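Local structure of esterase E25 (Uncultured bacterium, 4Q05) at residues A[210-220]-A[281-292]; A[225-233]-A[348-359]. The protein probably hydrolyses ester bonds as a dimeric esterase of the GTSAG motif subfamily of the bacterial hormone-sensitive lipase family. One frame throughout, in Å; residues are numbered along the deposited sequence.

Following the chain from the N terminus, the first segment reached lies on helix 206-221, directly after strand 200-205. After a short connection the chain enters strand 229-235, so the first halves of both contacts come in quick succession. Contact 1 closes a loop of 60 residues when segment 281-292 returns to the helix just before strand 294-299. Contact 2 closes a longer one, from strand 229-235 to the C-terminal helix 342-358. The two loops cross, since their segments alternate along the chain. Helix 206-221 and helix 342-358 pack against opposite faces of strand 229-235. The contacts also touch directly, where Phe291 CD2 packs on Leu230 CD1 at 3.4 Å.

Contact 1 (A[210-220]-A[281-292]); sequences NLTMGLVQHLI and VSPLYGDLHGFP
The CA atoms of Gly214 in helix 210-220 and Pro283 in segment 281-292 come within 5.7 Å. The second segment makes a short 3-10 turn at 283-285, then runs on beside the helix. A type II beta turn from Leu288 to Phe291 brings it to Ile220. Asn210 ND2 donates to Val281 O at 2.8 Å, with the acceptor in the amide plane. CD of Pro283 lies above the plane of this amide, 3.3 Å from Asn210 ND2, and CB of its ring packs on Met213 CB at 3.6 Å. Gln217 NE2 donates twice, to Pro283 O at 2.9 Å and to Asp287 O at 3.1 Å, the latter from above the carbonyl plane. Pro283 O also accepts from Gly286 N, so it is gripped twice. A leucine in place of Gln217 would probably leave Asp287 O without this donor and Pro283 O with one bond fewer, and the loop less firmly held. With CG1 anti to the backbone N (chi1 175°), Val216 lays this methyl over the centre of the Phe291 ring, 3.6 Å from the centroid, a CH-pi contact. CG of Gln217 meets the edge of this ring, and Leu288 CB lies over the opposite face, offset toward the rim. Helix 206-221 begins in a GxSxG pattern (Gly204, Ser206, Gly208), consistent with the nucleophile elbow of alpha/beta hydrolases, and the loop packs along it. Around the contact, Leu211, Leu215 and Leu219 pack on helix 179-194. Met213 and Leu284 reach Thr311 of helix 305-317, while Val216 and Pro292 rest on Leu230 of strand 229-235.

Contact 2 (A[225-233]-A[348-359]); sequences DLPGALFLG and FAELNAFLLQHL
Phe231 and Leu351 both carry CG anti to the backbone N (chi1 173° and -180°), and these torsions bring their side chains together at about a right angle. The setting is the alpha/beta hydrolase fold, where the C-terminal helix 342-358 packs on the central sheet. Here helix 348-358 runs nearly antiparallel to strand 229-232, at 159°, with the axes 9.3 Å apart at closest approach. Both methyls of Leu351 touch Phe231 CD1. The far end of that ring reaches Phe348, with CZ 4.2 Å from CE1 of Phe348. Phe348 also packs on helix 151-160. Further along, Ala229 points its CB at the helix and meets Phe354 CE2 at 3.7 Å. The Phe354 ring is covered on one face by His358 CD2, and it packs edge-to-face with Phe295 of the next strand. The contact between the segments is apolar and buried. Outside it, Glu350 forms a salt bridge with Arg316 of the second subunit, so the same helix also takes part in the dimer. Just past the helix end the backbones draw close. A side chain at Gly228 would probably run into Leu359, whose CD2 lies 3.7 Å from Gly228 CA.

Contact 1 (A[210-220]-A[281-292])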
# COMPACT_ATOMS: atom_id res chain seq x y z
N ASN A 210 1.03 13.27 12.71
CA ASN A 210 1.05 14.61 12.16
C ASN A 210 2.08 15.48 12.89
O ASN A 210 2.93 16.10 12.26
CB ASN A 210 -0.36 15.24 12.22
CG ASN A 210 -0.39 16.66 11.68
OD1 ASN A 210 0.36 17.53 12.14
ND2 ASN A 210 -1.26 16.90 10.70
N LEU A 211 2.03 15.49 14.22
CA LEU A 211 3.03 16.23 15.01
C LEU A 211 4.43 15.69 14.76
O LEU A 211 5.39 16.45 14.70
CB LEU A 211 2.74 16.13 16.51
CG LEU A 211 1.41 16.68 17.00
CD1 LEU A 211 1.21 16.27 18.46
CD2 LEU A 211 1.34 18.20 16.80
N THR A 212 4.54 14.38 14.62
CA THR A 212 5.84 13.77 14.37
C THR A 212 6.44 14.30 13.07
O THR A 212 7.59 14.75 13.03
CB THR A 212 5.74 12.23 14.35
OG1 THR A 212 5.52 11.77 15.69
CG2 THR A 212 7.02 11.60 13.84
N MET A 213 5.66 14.28 12.01
CA MET A 213 6.12 14.81 10.74
C MET A 213 6.49 16.29 10.86
O MET A 213 7.53 16.73 10.37
CB MET A 213 5.05 14.61 9.66
CG MET A 213 4.81 13.12 9.32
SD MET A 213 3.49 12.97 8.09
CE MET A 213 4.30 13.64 6.63
N GLY A 214 5.63 17.07 11.52
CA GLY A 214 5.90 18.49 11.69
C GLY A 214 7.16 18.74 12.50
O GLY A 214 7.96 19.62 12.18
N LEU A 215 7.34 17.97 13.56
CA LEU A 215 8.55 18.08 14.38
C LEU A 215 9.81 17.79 13.57
O LEU A 215 10.79 18.53 13.63
CB LEU A 215 8.51 17.12 15.56
CG LEU A 215 9.84 17.09 16.31
CD1 LEU A 215 10.13 18.46 16.91
CD2 LEU A 215 9.82 16.03 17.39
N VAL A 216 9.79 16.70 12.82
CA VAL A 216 10.98 16.33 12.07
C VAL A 216 11.34 17.42 11.06
O VAL A 216 12.50 17.71 10.85
CB VAL A 216 10.82 14.96 11.37
CG1 VAL A 216 12.04 14.67 10.50
CG2 VAL A 216 10.64 13.87 12.41
N GLN A 217 10.33 18.01 10.43
CA GLN A 217 10.56 19.10 9.49
C GLN A 217 11.23 20.30 10.18
O GLN A 217 12.16 20.90 9.64
CB GLN A 217 9.25 19.51 8.82
CG GLN A 217 8.79 18.48 7.79
CD GLN A 217 7.35 18.64 7.39
OE1 GLN A 217 6.52 19.05 8.19
NE2 GLN A 217 7.05 18.32 6.15
N HIS A 218 10.74 20.61 11.37
CA HIS A 218 11.32 21.67 12.20
C HIS A 218 12.78 21.35 12.55
O HIS A 218 13.67 22.17 12.33
CB HIS A 218 10.48 21.83 13.47
CG HIS A 218 10.92 22.96 14.35
ND1 HIS A 218 11.23 24.21 13.87
CD2 HIS A 218 11.08 23.03 15.70
CE1 HIS A 218 11.57 25.00 14.88
NE2 HIS A 218 11.48 24.30 16.00
N LEU A 219 13.02 20.15 13.07
CA LEU A 219 14.38 19.71 13.39
C LEU A 219 15.32 19.84 12.21
O LEU A 219 16.47 20.27 12.36
CB LEU A 219 14.39 18.26 13.88
CG LEU A 219 13.58 17.93 15.12
CD1 LEU A 219 13.59 16.43 15.36
CD2 LEU A 219 14.12 18.69 16.33
N ILE A 220 14.86 19.44 11.03
CA ILE A 220 15.70 19.50 9.85
C ILE A 220 16.04 20.95 9.53
O ILE A 220 17.18 21.26 9.19
CB ILE A 220 15.04 18.80 8.65
CG1 ILE A 220 15.05 17.29 8.86
CG2 ILE A 220 15.76 19.14 7.36
CD1 ILE A 220 14.09 16.55 7.95
N VAL A 281 -0.30 22.39 9.25
CA VAL A 281 -1.53 21.64 9.49
C VAL A 281 -1.49 20.26 8.83
O VAL A 281 -1.95 19.26 9.39
CB VAL A 281 -2.75 22.40 8.95
CG1 VAL A 281 -4.01 21.58 9.12
CG2 VAL A 281 -2.88 23.77 9.63
N SER A 282 -0.96 20.21 7.60
CA SER A 282 -0.90 18.97 6.83
C SER A 282 0.52 18.82 6.33
O SER A 282 0.85 19.30 5.24
CB SER A 282 -1.86 19.06 5.65
OG SER A 282 -3.20 19.10 6.11
N PRO A 283 1.38 18.21 7.15
CA PRO A 283 2.83 18.17 6.91
C PRO A 283 3.23 17.47 5.60
O PRO A 283 4.36 17.67 5.16
CB PRO A 283 3.36 17.38 8.12
CG PRO A 283 2.32 17.42 9.13
CD PRO A 283 1.00 17.63 8.45
N LEU A 284 2.35 16.67 5.02
CA LEU A 284 2.62 16.06 3.71
C LEU A 284 3.01 17.13 2.70
O LEU A 284 3.79 16.88 1.78
CB LEU A 284 1.38 15.32 3.20
CG LEU A 284 1.49 14.71 1.80
CD1 LEU A 284 2.71 13.77 1.72
CD2 LEU A 284 0.22 13.96 1.45
N TYR A 285 2.46 18.33 2.86
CA TYR A 285 2.74 19.43 1.94
C TYR A 285 4.09 20.07 2.17
O TYR A 285 4.57 20.85 1.34
CB TYR A 285 1.63 20.49 1.99
CG TYR A 285 0.36 19.96 1.40
CD1 TYR A 285 0.26 19.76 0.04
CD2 TYR A 285 -0.71 19.60 2.20
CE1 TYR A 285 -0.88 19.25 -0.52
CE2 TYR A 285 -1.86 19.07 1.66
CZ TYR A 285 -1.94 18.90 0.30
OH TYR A 285 -3.07 18.38 -0.26
N GLY A 286 4.71 19.74 3.29
CA GLY A 286 6.03 20.28 3.58
C GLY A 286 7.10 19.42 2.94
O GLY A 286 6.81 18.40 2.31
N ASP A 287 8.35 19.82 3.15
CA ASP A 287 9.50 19.11 2.61
C ASP A 287 9.77 17.85 3.42
O ASP A 287 9.77 17.89 4.65
CB ASP A 287 10.73 20.02 2.68
CG ASP A 287 11.86 19.56 1.76
OD1 ASP A 287 11.83 18.42 1.25
OD2 ASP A 287 12.79 20.37 1.54
N LEU A 288 10.00 16.74 2.74
CA LEU A 288 10.30 15.48 3.41
C LEU A 288 11.73 15.01 3.17
O LEU A 288 12.13 13.95 3.64
CB LEU A 288 9.31 14.39 2.99
CG LEU A 288 7.84 14.73 3.26
CD1 LEU A 288 6.94 13.53 2.94
CD2 LEU A 288 7.66 15.14 4.70
N HIS A 289 12.51 15.79 2.43
CA HIS A 289 13.92 15.45 2.27
C HIS A 289 14.61 15.45 3.63
O HIS A 289 14.31 16.26 4.49
CB HIS A 289 14.64 16.43 1.34
CG HIS A 289 14.23 16.32 -0.10
ND1 HIS A 289 13.15 17.00 -0.62
CD2 HIS A 289 14.78 15.63 -1.13
CE1 HIS A 289 13.04 16.72 -1.91
NE2 HIS A 289 14.01 15.89 -2.24
N GLY A 290 15.55 14.53 3.81
CA GLY A 290 16.29 14.46 5.06
C GLY A 290 15.61 13.63 6.13
O GLY A 290 16.18 13.43 7.20
N PHE A 291 14.40 13.15 5.86
CA PHE A 291 13.72 12.33 6.87
C PHE A 291 14.52 11.07 7.20
O PHE A 291 15.16 10.48 6.33
CB PHE A 291 12.28 11.98 6.44
CG PHE A 291 11.24 12.93 6.98
CD1 PHE A 291 11.36 14.30 6.78
CD2 PHE A 291 10.15 12.46 7.69
CE1 PHE A 291 10.40 15.18 7.28
CE2 PHE A 291 9.19 13.32 8.19
CZ PHE A 291 9.31 14.69 7.98
N PRO A 292 14.47 10.66 8.47
CA PRO A 292 15.05 9.38 8.89
C PRO A 292 14.28 8.25 8.21
O PRO A 292 13.20 8.50 7.67
CB PRO A 292 14.74 9.34 10.40
CG PRO A 292 14.27 10.70 10.77
CD PRO A 292 13.70 11.31 9.54

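Contact 2 (A[225-233]-A[348-359])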
# COMPACT_ATOMS: atom_id res chain seq x y z
N ASP A 225 19.75 17.23 15.58
CA ASP A 225 19.89 15.80 15.33
C ASP A 225 18.51 15.13 15.19
O ASP A 225 17.57 15.48 15.90
CB ASP A 225 20.68 15.14 16.45
CG ASP A 225 22.18 15.44 16.37
OD1 ASP A 225 22.60 16.24 15.51
OD2 ASP A 225 22.94 14.85 17.17
N LEU A 226 18.40 14.17 14.29
CA LEU A 226 17.11 13.54 14.00
C LEU A 226 17.01 12.17 14.64
O LEU A 226 18.02 11.54 14.92
CB LEU A 226 16.92 13.38 12.50
CG LEU A 226 17.09 14.65 11.67
CD1 LEU A 226 16.91 14.33 10.19
CD2 LEU A 226 16.10 15.69 12.11
N PRO A 227 15.78 11.68 14.85
CA PRO A 227 15.63 10.31 15.36
C PRO A 227 16.25 9.31 14.38
O PRO A 227 16.40 9.63 13.20
CB PRO A 227 14.11 10.11 15.40
CG PRO A 227 13.54 11.47 15.48
CD PRO A 227 14.47 12.35 14.68
N GLY A 228 16.62 8.14 14.87
CA GLY A 228 17.15 7.09 14.02
C GLY A 228 16.10 6.47 13.11
O GLY A 228 16.43 5.87 12.09
N ALA A 229 14.83 6.60 13.49
CA ALA A 229 13.74 6.01 12.70
C ALA A 229 12.42 6.67 13.05
O ALA A 229 12.24 7.17 14.16
CB ALA A 229 13.65 4.51 12.95
N LEU A 230 11.48 6.67 12.10
CA LEU A 230 10.14 7.19 12.38
C LEU A 230 9.14 6.08 12.17
O LEU A 230 9.33 5.22 11.32
CB LEU A 230 9.79 8.33 11.44
CG LEU A 230 10.71 9.53 11.40
CD1 LEU A 230 10.08 10.58 10.49
CD2 LEU A 230 10.95 10.08 12.80
N PHE A 231 8.07 6.12 12.96
CA PHE A 231 6.92 5.26 12.74
C PHE A 231 5.71 6.14 12.43
O PHE A 231 5.36 7.01 13.23
CB PHE A 231 6.65 4.45 14.01
CG PHE A 231 5.38 3.66 13.95
CD1 PHE A 231 5.31 2.51 13.19
CD2 PHE A 231 4.25 4.08 14.64
CE1 PHE A 231 4.14 1.77 13.13
CE2 PHE A 231 3.09 3.35 14.60
CZ PHE A 231 3.02 2.19 13.84
N LEU A 232 5.11 5.94 11.26
CA LEU A 232 3.90 6.68 10.89
C LEU A 232 2.76 5.71 10.57
O LEU A 232 2.65 5.21 9.44
CB LEU A 232 4.16 7.58 9.69
CG LEU A 232 5.31 8.58 9.84
CD1 LEU A 232 5.48 9.33 8.54
CD2 LEU A 232 5.04 9.55 10.99
N GLY A 233 1.93 5.43 11.55
CA GLY A 233 0.78 4.60 11.37
C GLY A 233 -0.37 5.49 11.03
O GLY A 233 -0.54 6.47 11.70
N PHE A 348 4.21 -5.48 13.89
CA PHE A 348 5.13 -5.03 14.93
C PHE A 348 6.39 -5.88 15.01
O PHE A 348 7.43 -5.40 15.44
CB PHE A 348 4.39 -4.87 16.25
CG PHE A 348 3.43 -3.72 16.22
CD1 PHE A 348 3.91 -2.42 16.26
CD2 PHE A 348 2.08 -3.93 16.04
CE1 PHE A 348 3.04 -1.35 16.18
CE2 PHE A 348 1.20 -2.86 15.97
CZ PHE A 348 1.68 -1.57 16.04
N ALA A 349 6.31 -7.12 14.54
CA ALA A 349 7.54 -7.86 14.30
C ALA A 349 8.38 -7.14 13.21
O ALA A 349 9.59 -7.00 13.34
CB ALA A 349 7.24 -9.30 13.90
N GLU A 350 7.72 -6.66 12.16
CA GLU A 350 8.40 -5.86 11.15
C GLU A 350 8.95 -4.56 11.75
O GLU A 350 10.07 -4.16 11.44
CB GLU A 350 7.45 -5.54 9.98
CG GLU A 350 7.03 -6.77 9.16
CD GLU A 350 8.10 -7.28 8.19
OE1 GLU A 350 9.19 -6.66 8.09
OE2 GLU A 350 7.85 -8.31 7.53
N LEU A 351 8.17 -3.89 12.60
CA LEU A 351 8.64 -2.67 13.23
C LEU A 351 9.90 -3.00 14.02
O LEU A 351 10.91 -2.30 13.92
CB LEU A 351 7.58 -2.06 14.15
CG LEU A 351 8.02 -0.76 14.84
CD1 LEU A 351 8.54 0.24 13.82
CD2 LEU A 351 6.92 -0.15 15.70
N ASN A 352 9.83 -4.07 14.80
CA ASN A 352 10.99 -4.50 15.57
C ASN A 352 12.22 -4.67 14.69
O ASN A 352 13.30 -4.19 15.03
CB ASN A 352 10.69 -5.80 16.32
CG ASN A 352 11.93 -6.36 16.99
OD1 ASN A 352 12.26 -6.00 18.12
ND2 ASN A 352 12.62 -7.24 16.29
N ALA A 353 12.05 -5.36 13.57
CA ALA A 353 13.16 -5.57 12.65
C ALA A 353 13.66 -4.23 12.10
O ALA A 353 14.84 -4.03 11.87
CB ALA A 353 12.76 -6.50 11.52
N PHE A 354 12.73 -3.31 11.91
CA PHE A 354 13.02 -2.01 11.34
C PHE A 354 13.83 -1.17 12.34
O PHE A 354 14.78 -0.50 11.97
CB PHE A 354 11.70 -1.32 10.99
CG PHE A 354 11.86 -0.01 10.28
CD1 PHE A 354 11.95 0.04 8.90
CD2 PHE A 354 11.88 1.18 11.00
CE1 PHE A 354 12.07 1.25 8.24
CE2 PHE A 354 11.99 2.40 10.34
CZ PHE A 354 12.10 2.43 8.96
N LEU A 355 13.44 -1.24 13.61
CA LEU A 355 14.19 -0.56 14.67
C LEU A 355 15.58 -1.17 14.87
O LEU A 355 16.56 -0.45 15.09
CB LEU A 355 13.42 -0.61 15.99
CG LEU A 355 12.03 0.05 16.02
CD1 LEU A 355 11.42 -0.08 17.40
CD2 LEU A 355 12.11 1.51 15.59
N LEU A 356 15.68 -2.49 14.80
CA LEU A 356 16.99 -3.14 14.89
C LEU A 356 17.90 -2.71 13.75
O LEU A 356 19.10 -2.55 13.93
CB LEU A 356 16.86 -4.66 14.91
CG LEU A 356 16.27 -5.24 16.20
CD1 LEU A 356 16.05 -6.74 16.05
CD2 LEU A 356 17.18 -4.94 17.38
N GLN A 357 17.33 -2.50 12.57
CA GLN A 357 18.16 -2.10 11.44
C GLN A 357 18.61 -0.64 11.48
O GLN A 357 19.75 -0.33 11.14
CB GLN A 357 17.46 -2.38 10.11
CG GLN A 357 18.22 -1.80 8.93
CD GLN A 357 17.81 -2.40 7.60
OE1 GLN A 357 18.38 -2.07 6.55
NE2 GLN A 357 16.82 -3.27 7.62
N HIS A 358 17.73 0.25 11.91
CA HIS A 358 18.00 1.67 11.75
C HIS A 358 18.49 2.41 13.00
O HIS A 358 19.18 3.42 12.88
CB HIS A 358 16.79 2.38 11.13
CG HIS A 358 16.41 1.84 9.79
ND1 HIS A 358 17.22 1.97 8.69
CD2 HIS A 358 15.33 1.14 9.37
CE1 HIS A 358 16.65 1.39 7.64
NE2 HIS A 358 15.50 0.88 8.04
N LEU A 359 18.13 1.94 14.18
CA LEU A 359 18.57 2.61 15.40
C LEU A 359 19.99 2.15 15.72
O LEU A 359 20.31 0.97 15.57
CB LEU A 359 17.66 2.29 16.58
CG LEU A 359 16.19 2.74 16.49
CD1 LEU A 359 15.52 2.49 17.82
CD2 LEU A 359 16.10 4.20 16.11